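Local coordinates for regulatory protein SWI6 (Saccharomyces cerevisiae, PDB 1SW6) that takes part in cell-cycle-dependent transcription as the SWI6 subunit of the SBF and MBF complexes, seen here as its ankyrin-repeat domain, at residues M61-F66 with T119-N124; T133-L138 with S155-G160. All blocks are in the same frame, centred on the assembly; numbering follows the deposited sequence.

Contact 1 (M61-F66 with T119-N124); sequences MKLEAF and TQLNLN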
ATOM      1  N   MET A  61      -6.009   4.822 -18.519  1.00 57.11           N
ATOM      2  CA  MET A  61      -7.299   5.167 -17.929  1.00 56.63           C
ATOM      3  C   MET A  61      -8.250   3.982 -18.050  1.00 54.07           C
ATOM      4  O   MET A  61      -9.010   3.695 -17.128  1.00 52.93           O
ATOM      5  CB  MET A  61      -7.901   6.395 -18.621  1.00 58.39           C
ATOM      6  CG  MET A  61      -6.984   7.600 -18.603  1.00 62.24           C
ATOM      7  SD  MET A  61      -7.605   8.976 -19.582  1.00 67.02           S
ATOM      8  CE  MET A  61      -6.963  10.360 -18.641  1.00 65.05           C
ATOM      9  N   LYS A  62      -8.195   3.292 -19.185  1.00 51.38           N
ATOM     10  CA  LYS A  62      -9.045   2.135 -19.398  1.00 50.27           C
ATOM     11  C   LYS A  62      -8.617   1.001 -18.468  1.00 49.32           C
ATOM     12  O   LYS A  62      -9.451   0.378 -17.811  1.00 47.79           O
ATOM     13  CB  LYS A  62      -8.959   1.657 -20.847  1.00 50.78           C
ATOM     14  CG  LYS A  62      -9.875   0.475 -21.134  1.00 51.99           C
ATOM     15  CD  LYS A  62      -9.678  -0.073 -22.534  1.00 53.49           C
ATOM     16  CE  LYS A  62     -10.695  -1.170 -22.829  1.00 54.27           C
ATOM     17  NZ  LYS A  62     -10.448  -1.811 -24.158  1.00 56.97           N
ATOM     18  N   LEU A  63      -7.313   0.728 -18.416  1.00 48.65           N
ATOM     19  CA  LEU A  63      -6.808  -0.333 -17.550  1.00 47.27           C
ATOM     20  C   LEU A  63      -7.196  -0.024 -16.102  1.00 47.64           C
ATOM     21  O   LEU A  63      -7.658  -0.903 -15.367  1.00 46.69           O
ATOM     22  CB  LEU A  63      -5.282  -0.445 -17.657  1.00 45.73           C
ATOM     23  CG  LEU A  63      -4.638  -1.494 -16.738  1.00 43.57           C
ATOM     24  CD1 LEU A  63      -5.244  -2.854 -17.047  1.00 41.63           C
ATOM     25  CD2 LEU A  63      -3.116  -1.519 -16.933  1.00 42.07           C
ATOM     26  N   GLU A  64      -7.005   1.230 -15.704  1.00 49.08           N
ATOM     27  CA  GLU A  64      -7.352   1.659 -14.357  1.00 51.24           C
ATOM     28  C   GLU A  64      -8.823   1.386 -14.084  1.00 51.73           C
ATOM     29  O   GLU A  64      -9.190   0.994 -12.979  1.00 52.00           O
ATOM     30  CB  GLU A  64      -7.059   3.154 -14.170  1.00 53.23           C
ATOM     31  CG  GLU A  64      -5.581   3.495 -13.963  1.00 58.14           C
ATOM     32  CD  GLU A  64      -5.351   4.975 -13.640  1.00 61.14           C
ATOM     33  OE1 GLU A  64      -4.192   5.358 -13.352  1.00 62.06           O
ATOM     34  OE2 GLU A  64      -6.330   5.754 -13.677  1.00 62.28           O
ATOM     35  N   ALA A  65      -9.665   1.584 -15.096  1.00 52.44           N
ATOM     36  CA  ALA A  65     -11.101   1.359 -14.942  1.00 53.96           C
ATOM     37  C   ALA A  65     -11.373  -0.124 -14.739  1.00 53.91           C
ATOM     38  O   ALA A  65     -12.008  -0.521 -13.759  1.00 53.83           O
ATOM     39  CB  ALA A  65     -11.861   1.872 -16.175  1.00 53.29           C
ATOM     40  N   PHE A  66     -10.884  -0.933 -15.672  1.00 54.70           N
ATOM     41  CA  PHE A  66     -11.052  -2.378 -15.613  1.00 55.96           C
ATOM     42  C   PHE A  66     -10.581  -2.929 -14.269  1.00 57.50           C
ATOM     43  O   PHE A  66     -11.220  -3.804 -13.686  1.00 57.21           O
ATOM     44  CB  PHE A  66     -10.256  -3.026 -16.743  1.00 55.57           C
ATOM     45  CG  PHE A  66     -10.333  -4.531 -16.765  1.00 55.64           C
ATOM     46  CD1 PHE A  66     -11.562  -5.179 -16.745  1.00 55.59           C
ATOM     47  CD2 PHE A  66      -9.175  -5.296 -16.861  1.00 55.12           C
ATOM     48  CE1 PHE A  66     -11.641  -6.567 -16.827  1.00 55.73           C
ATOM     49  CE2 PHE A  66      -9.239  -6.687 -16.943  1.00 55.98           C
ATOM     50  CZ  PHE A  66     -10.475  -7.325 -16.927  1.00 56.12           C
ATOM     51  N   THR A 119     -10.448   2.733 -26.932  1.00 77.99           N
ATOM     52  CA  THR A 119      -9.070   2.317 -26.672  1.00 76.50           C
ATOM     53  C   THR A 119      -8.970   0.806 -26.507  1.00 75.05           C
ATOM     54  O   THR A 119      -9.944   0.150 -26.143  1.00 75.51           O
ATOM     55  CB  THR A 119      -8.530   2.965 -25.377  1.00 77.05           C
ATOM     56  OG1 THR A 119      -8.888   4.353 -25.345  1.00 77.70           O
ATOM     57  CG2 THR A 119      -7.015   2.835 -25.307  1.00 76.70           C
ATOM     58  N   GLN A 120      -7.791   0.252 -26.769  1.00 73.09           N
ATOM     59  CA  GLN A 120      -7.597  -1.181 -26.615  1.00 71.63           C
ATOM     60  C   GLN A 120      -7.109  -1.491 -25.205  1.00 69.37           C
ATOM     61  O   GLN A 120      -6.330  -0.728 -24.631  1.00 68.66           O
ATOM     62  CB  GLN A 120      -6.582  -1.706 -27.627  1.00 73.72           C
ATOM     63  CG  GLN A 120      -6.299  -3.195 -27.466  1.00 76.81           C
ATOM     64  CD  GLN A 120      -5.379  -3.743 -28.540  1.00 79.07           C
ATOM     65  OE1 GLN A 120      -4.263  -3.248 -28.734  1.00 80.34           O
ATOM     66  NE2 GLN A 120      -5.840  -4.779 -29.242  1.00 79.49           N
ATOM     67  N   LEU A 121      -7.574  -2.608 -24.650  1.00 66.65           N
ATOM     68  CA  LEU A 121      -7.176  -3.020 -23.307  1.00 63.07           C
ATOM     69  C   LEU A 121      -5.755  -3.565 -23.297  1.00 61.59           C
ATOM     70  O   LEU A 121      -5.446  -4.524 -24.001  1.00 61.37           O
ATOM     71  CB  LEU A 121      -8.118  -4.091 -22.766  1.00 62.03           C
ATOM     72  CG  LEU A 121      -7.745  -4.553 -21.352  1.00 61.59           C
ATOM     73  CD1 LEU A 121      -7.821  -3.362 -20.401  1.00 60.65           C
ATOM     74  CD2 LEU A 121      -8.680  -5.659 -20.895  1.00 61.21           C
ATOM     75  N   ASN A 122      -4.900  -2.954 -22.485  1.00 59.93           N
ATOM     76  CA  ASN A 122      -3.503  -3.362 -22.371  1.00 58.24           C
ATOM     77  C   ASN A 122      -3.236  -3.655 -20.897  1.00 56.53           C
ATOM     78  O   ASN A 122      -3.273  -2.743 -20.074  1.00 56.84           O
ATOM     79  CB  ASN A 122      -2.603  -2.225 -22.853  1.00 58.61           C
ATOM     80  CG  ASN A 122      -1.156  -2.639 -22.992  1.00 59.97           C
ATOM     81  OD1 ASN A 122      -0.588  -3.287 -22.110  1.00 59.65           O
ATOM     82  ND2 ASN A 122      -0.539  -2.251 -24.103  1.00 60.85           N
ATOM     83  N   LEU A 123      -2.966  -4.917 -20.566  1.00 54.18           N
ATOM     84  CA  LEU A 123      -2.724  -5.321 -19.179  1.00 51.83           C
ATOM     85  C   LEU A 123      -1.322  -5.053 -18.656  1.00 51.27           C
ATOM     86  O   LEU A 123      -1.070  -5.191 -17.459  1.00 50.00           O
ATOM     87  CB  LEU A 123      -3.014  -6.813 -19.006  1.00 51.48           C
ATOM     88  CG  LEU A 123      -4.393  -7.320 -19.414  1.00 50.01           C
ATOM     89  CD1 LEU A 123      -4.412  -8.831 -19.323  1.00 49.96           C
ATOM     90  CD2 LEU A 123      -5.451  -6.697 -18.522  1.00 49.88           C
ATOM     91  N   ASN A 124      -0.415  -4.663 -19.541  1.00 50.66           N
ATOM     92  CA  ASN A 124       0.962  -4.427 -19.142  1.00 51.12           C
ATOM     93  C   ASN A 124       1.347  -2.949 -19.045  1.00 51.91           C
ATOM     94  O   ASN A 124       2.293  -2.483 -19.695  1.00 50.69           O
ATOM     95  CB  ASN A 124       1.881  -5.187 -20.104  1.00 51.56           C
ATOM     96  CG  ASN A 124       1.577  -6.686 -20.127  1.00 51.48           C
ATOM     97  OD1 ASN A 124       1.335  -7.270 -21.183  1.00 51.36           O
ATOM     98  ND2 ASN A 124       1.585  -7.308 -18.951  1.00 49.87           N
TER
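Leu63, on the helix that runs through residues 61-66, comes closest to Leu121, their CA atoms 6.4 Å apart, the nearest approach of the two backbones. The 119-124 segment is an irregular loop with no backbone-to-backbone hydrogen bond to the helix, and it is held by side chains instead. Lys62 reaches over with a fully extended chain, CG anti to the backbone N (chi1 -178°), and its NZ donates to Thr119 O at 2.8 Å. The donor stands tilted from the carbonyl plane by 32°, with a C=O...N angle of 136°. NZ also lies beside Leu121 N, but both atoms are donors and no bond joins them.

Within this ankyrin-repeat domain the loop runs from helix 105-115 to helix 134-140, and helix 57-71 packs against it. The two leucines meet through their methyl groups, CD1 of Leu63 being 4.3 Å from CD1 of Leu121. Leu63 CD2 comes within 3.4 Å of Asn122 O, a carbon-to-oxygen contact. Leu121 lays CD2 over one face of the Phe66 ring, 4.1 Å from Phe66 CD2, the two side chains crossing at about a right angle. Leu123 brings its CD2 to Phe66 CE2 obliquely, and the same methyl is 4.1 Å from Leu63 CD1. Leu109 of helix 105-115 touches both Phe66 and Leu121. Farther along the loop, Asn122 OD1 accepts from Asn124 N at 2.9 Å in its carbonyl plane, closing an Asx turn.

Contact 2 (T133-L138 with S155-G160); sequences TPLHWL and SNRLYG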
ATOM      1  N   THR A 133       1.954  -3.143 -11.665  1.00 42.48           N
ATOM      2  CA  THR A 133       1.134  -3.527 -12.810  1.00 40.90           C
ATOM      3  C   THR A 133      -0.079  -4.156 -12.129  1.00 40.29           C
ATOM      4  O   THR A 133      -0.070  -4.350 -10.912  1.00 38.07           O
ATOM      5  CB  THR A 133       1.812  -4.612 -13.688  1.00 42.34           C
ATOM      6  OG1 THR A 133       1.920  -5.839 -12.946  1.00 43.04           O
ATOM      7  CG2 THR A 133       3.191  -4.164 -14.118  1.00 42.11           C
ATOM      8  N   PRO A 134      -1.146  -4.461 -12.885  1.00 39.83           N
ATOM      9  CA  PRO A 134      -2.293  -5.070 -12.211  1.00 39.21           C
ATOM     10  C   PRO A 134      -1.882  -6.356 -11.484  1.00 38.18           C
ATOM     11  O   PRO A 134      -2.387  -6.668 -10.400  1.00 36.90           O
ATOM     12  CB  PRO A 134      -3.263  -5.331 -13.365  1.00 39.15           C
ATOM     13  CG  PRO A 134      -3.017  -4.152 -14.250  1.00 39.60           C
ATOM     14  CD  PRO A 134      -1.495  -4.072 -14.265  1.00 40.29           C
ATOM     15  N   LEU A 135      -0.957  -7.095 -12.085  1.00 38.40           N
ATOM     16  CA  LEU A 135      -0.494  -8.349 -11.500  1.00 39.05           C
ATOM     17  C   LEU A 135       0.107  -8.167 -10.099  1.00 38.32           C
ATOM     18  O   LEU A 135      -0.088  -9.018  -9.228  1.00 39.51           O
ATOM     19  CB  LEU A 135       0.513  -9.024 -12.442  1.00 40.12           C
ATOM     20  CG  LEU A 135       0.435 -10.550 -12.542  1.00 41.56           C
ATOM     21  CD1 LEU A 135      -0.978 -10.992 -12.882  1.00 40.96           C
ATOM     22  CD2 LEU A 135       1.416 -11.027 -13.604  1.00 39.85           C
ATOM     23  N   HIS A 136       0.829  -7.068  -9.874  1.00 37.55           N
ATOM     24  CA  HIS A 136       1.421  -6.807  -8.561  1.00 36.57           C
ATOM     25  C   HIS A 136       0.331  -6.599  -7.510  1.00 37.70           C
ATOM     26  O   HIS A 136       0.405  -7.140  -6.405  1.00 36.03           O
ATOM     27  CB  HIS A 136       2.284  -5.551  -8.577  1.00 35.22           C
ATOM     28  CG  HIS A 136       3.596  -5.710  -9.279  1.00 35.85           C
ATOM     29  ND1 HIS A 136       3.703  -5.809 -10.650  1.00 36.96           N
ATOM     30  CD2 HIS A 136       4.862  -5.723  -8.798  1.00 34.52           C
ATOM     31  CE1 HIS A 136       4.981  -5.870 -10.984  1.00 37.29           C
ATOM     32  NE2 HIS A 136       5.704  -5.817  -9.878  1.00 36.43           N
ATOM     33  N   TRP A 137      -0.662  -5.784  -7.857  1.00 38.59           N
ATOM     34  CA  TRP A 137      -1.770  -5.479  -6.952  1.00 39.56           C
ATOM     35  C   TRP A 137      -2.537  -6.730  -6.565  1.00 37.99           C
ATOM     36  O   TRP A 137      -2.780  -6.984  -5.381  1.00 35.94           O
ATOM     37  CB  TRP A 137      -2.744  -4.501  -7.611  1.00 42.74           C
ATOM     38  CG  TRP A 137      -2.359  -3.061  -7.520  1.00 48.29           C
ATOM     39  CD1 TRP A 137      -1.121  -2.547  -7.252  1.00 50.68           C
ATOM     40  CD2 TRP A 137      -3.219  -1.939  -7.743  1.00 51.69           C
ATOM     41  NE1 TRP A 137      -1.157  -1.172  -7.295  1.00 51.25           N
ATOM     42  CE2 TRP A 137      -2.433  -0.773  -7.595  1.00 52.38           C
ATOM     43  CE3 TRP A 137      -4.581  -1.805  -8.054  1.00 53.82           C
ATOM     44  CZ2 TRP A 137      -2.963   0.511  -7.750  1.00 54.14           C
ATOM     45  CZ3 TRP A 137      -5.110  -0.523  -8.208  1.00 54.72           C
ATOM     46  CH2 TRP A 137      -4.299   0.616  -8.054  1.00 55.13           C
ATOM     47  N   LEU A 138      -2.915  -7.506  -7.575  1.00 36.13           N
ATOM     48  CA  LEU A 138      -3.685  -8.727  -7.363  1.00 35.94           C
ATOM     49  C   LEU A 138      -2.929  -9.834  -6.638  1.00 35.46           C
ATOM     50  O   LEU A 138      -3.532 -10.623  -5.906  1.00 34.00           O
ATOM     51  CB  LEU A 138      -4.226  -9.228  -8.704  1.00 36.28           C
ATOM     52  CG  LEU A 138      -5.366  -8.325  -9.185  1.00 36.54           C
ATOM     53  CD1 LEU A 138      -5.856  -8.730 -10.558  1.00 39.85           C
ATOM     54  CD2 LEU A 138      -6.496  -8.426  -8.189  1.00 37.68           C
ATOM     55  N   SER A 155      -0.969 -10.931 -19.353  1.00 46.83           N
ATOM     56  CA  SER A 155      -0.178 -10.195 -18.383  1.00 46.39           C
ATOM     57  C   SER A 155       1.238 -10.760 -18.308  1.00 46.37           C
ATOM     58  O   SER A 155       1.431 -11.957 -18.073  1.00 45.75           O
ATOM     59  CB  SER A 155      -0.833 -10.252 -17.004  1.00 46.40           C
ATOM     60  OG  SER A 155      -2.058  -9.544 -17.001  1.00 47.44           O
ATOM     61  N   ASN A 156       2.220  -9.887 -18.511  1.00 45.11           N
ATOM     62  CA  ASN A 156       3.626 -10.265 -18.466  1.00 45.88           C
ATOM     63  C   ASN A 156       4.030 -10.372 -16.998  1.00 45.57           C
ATOM     64  O   ASN A 156       3.935  -9.404 -16.235  1.00 46.45           O
ATOM     65  CB  ASN A 156       4.469  -9.200 -19.163  1.00 46.38           C
ATOM     66  CG  ASN A 156       5.918  -9.606 -19.319  1.00 47.87           C
ATOM     67  OD1 ASN A 156       6.544 -10.103 -18.380  1.00 45.67           O
ATOM     68  ND2 ASN A 156       6.469  -9.379 -20.512  1.00 48.77           N
ATOM     69  N   ARG A 157       4.488 -11.550 -16.603  1.00 44.04           N
ATOM     70  CA  ARG A 157       4.868 -11.792 -15.220  1.00 42.85           C
ATOM     71  C   ARG A 157       6.277 -11.334 -14.870  1.00 42.91           C
ATOM     72  O   ARG A 157       6.657 -11.328 -13.703  1.00 42.72           O
ATOM     73  CB  ARG A 157       4.727 -13.285 -14.928  1.00 43.00           C
ATOM     74  CG  ARG A 157       3.330 -13.812 -15.201  1.00 42.77           C
ATOM     75  CD  ARG A 157       3.313 -15.323 -15.326  1.00 42.92           C
ATOM     76  NE  ARG A 157       4.076 -15.780 -16.486  1.00 40.93           N
ATOM     77  CZ  ARG A 157       4.118 -17.040 -16.900  1.00 40.78           C
ATOM     78  NH1 ARG A 157       3.440 -17.978 -16.246  1.00 40.39           N
ATOM     79  NH2 ARG A 157       4.832 -17.364 -17.974  1.00 40.47           N
ATOM     80  N   LEU A 158       7.049 -10.932 -15.871  1.00 42.58           N
ATOM     81  CA  LEU A 158       8.427 -10.531 -15.619  1.00 42.64           C
ATOM     82  C   LEU A 158       8.679  -9.062 -15.275  1.00 42.42           C
ATOM     83  O   LEU A 158       9.791  -8.703 -14.894  1.00 42.19           O
ATOM     84  CB  LEU A 158       9.297 -10.927 -16.820  1.00 41.99           C
ATOM     85  CG  LEU A 158       9.304 -12.403 -17.252  1.00 43.57           C
ATOM     86  CD1 LEU A 158      10.414 -12.618 -18.278  1.00 43.14           C
ATOM     87  CD2 LEU A 158       9.542 -13.307 -16.050  1.00 43.09           C
ATOM     88  N   TYR A 159       7.659  -8.218 -15.398  1.00 41.99           N
ATOM     89  CA  TYR A 159       7.832  -6.793 -15.119  1.00 41.40           C
ATOM     90  C   TYR A 159       8.095  -6.435 -13.664  1.00 40.09           C
ATOM     91  O   TYR A 159       7.361  -6.842 -12.767  1.00 39.92           O
ATOM     92  CB  TYR A 159       6.610  -6.001 -15.601  1.00 43.85           C
ATOM     93  CG  TYR A 159       6.536  -5.803 -17.098  1.00 45.70           C
ATOM     94  CD1 TYR A 159       7.607  -5.254 -17.799  1.00 47.51           C
ATOM     95  CD2 TYR A 159       5.387  -6.132 -17.807  1.00 46.55           C
ATOM     96  CE1 TYR A 159       7.535  -5.038 -19.166  1.00 47.90           C
ATOM     97  CE2 TYR A 159       5.305  -5.917 -19.176  1.00 47.89           C
ATOM     98  CZ  TYR A 159       6.380  -5.371 -19.845  1.00 48.24           C
ATOM     99  OH  TYR A 159       6.312  -5.160 -21.198  1.00 52.14           O
ATOM    100  N   GLY A 160       9.154  -5.668 -13.435  1.00 39.13           N
ATOM    101  CA  GLY A 160       9.462  -5.232 -12.088  1.00 38.58           C
ATOM    102  C   GLY A 160       8.803  -3.876 -11.879  1.00 40.32           C
ATOM    103  O   GLY A 160       8.443  -3.199 -12.851  1.00 39.09           O
TER
HETATM  104  O   HOH W   1      -0.363  -7.130 -15.372  1.00 37.91           O
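The His136 ring meets the 155-160 segment at its edge, where Tyr159 O lies near the ring plane, 3.1 Å from CE1. That is a carbon-to-oxygen approach; the neighbouring NE2 makes no hydrogen bond to this oxygen and pairs with Glu165 O instead. Also at the edge, and in the plane, Thr133 OG1 is hydrogen-bonded to ND1 at 2.9 Å, with either atom a possible donor. Both ring nitrogens therefore have partners, which fixes the rotation of the imidazole. The Thr133 hydroxyl is placed for this by a chi1 of 66°, which sets OG1 between the backbone N and the carbonyl carbon. The Tyr159 ring has Asn156 OD1 above one face, displaced toward the rim; that oxygen accepts from Leu158 N at 2.7 Å, an Asx turn.

Apolar contacts complete the interface. Thr133 CG2 touches Tyr159 CB at 4.2 Å, the two side chains crossing at about a right angle. Leu135 pushes CD2 against Arg157 CG, 3.7 Å away, while both of its methyls reach Ser155 CB. A water is weakly bonded to Leu135 N at 3.3 Å and, also weakly, to Ser155 OG. Beyond the aliphatic part of Arg157, its guanidinium turns to other partners, with NE in a salt bridge to Asp33.

Thr133 at the N-cap, followed by Pro134, Leu135 and His136, is the TPLH signature of the ankyrin repeat: it starts the first helix of ANK 1, and the threonine-histidine hydrogen bond is the one characteristic of that motif.

In the fold
Contact 2 is a buried contact that lies almost wholly in the first ankyrin repeat, its centre about 9 Å from the centre of the chain. Contact 1 is more peripheral and partly buried, its centre about 23 Å from that of the chain, between helix 57-71 and the loop joining helices 105-115 and 134-140. No helix is shared, yet the two abut: Leu123 CD1 comes 3.4 Å from Ser155 OG, and Leu63 also packs on Pro134. Contact 1 relies on leucine and phenylalanine packing plus a single lysine-to-carbonyl bond, whereas contact 2, without a direct hydrogen bond between its segments, is made by apolar touches and the edge of a histidine held by Thr133 and Glu165, a weakly bonded water beside them.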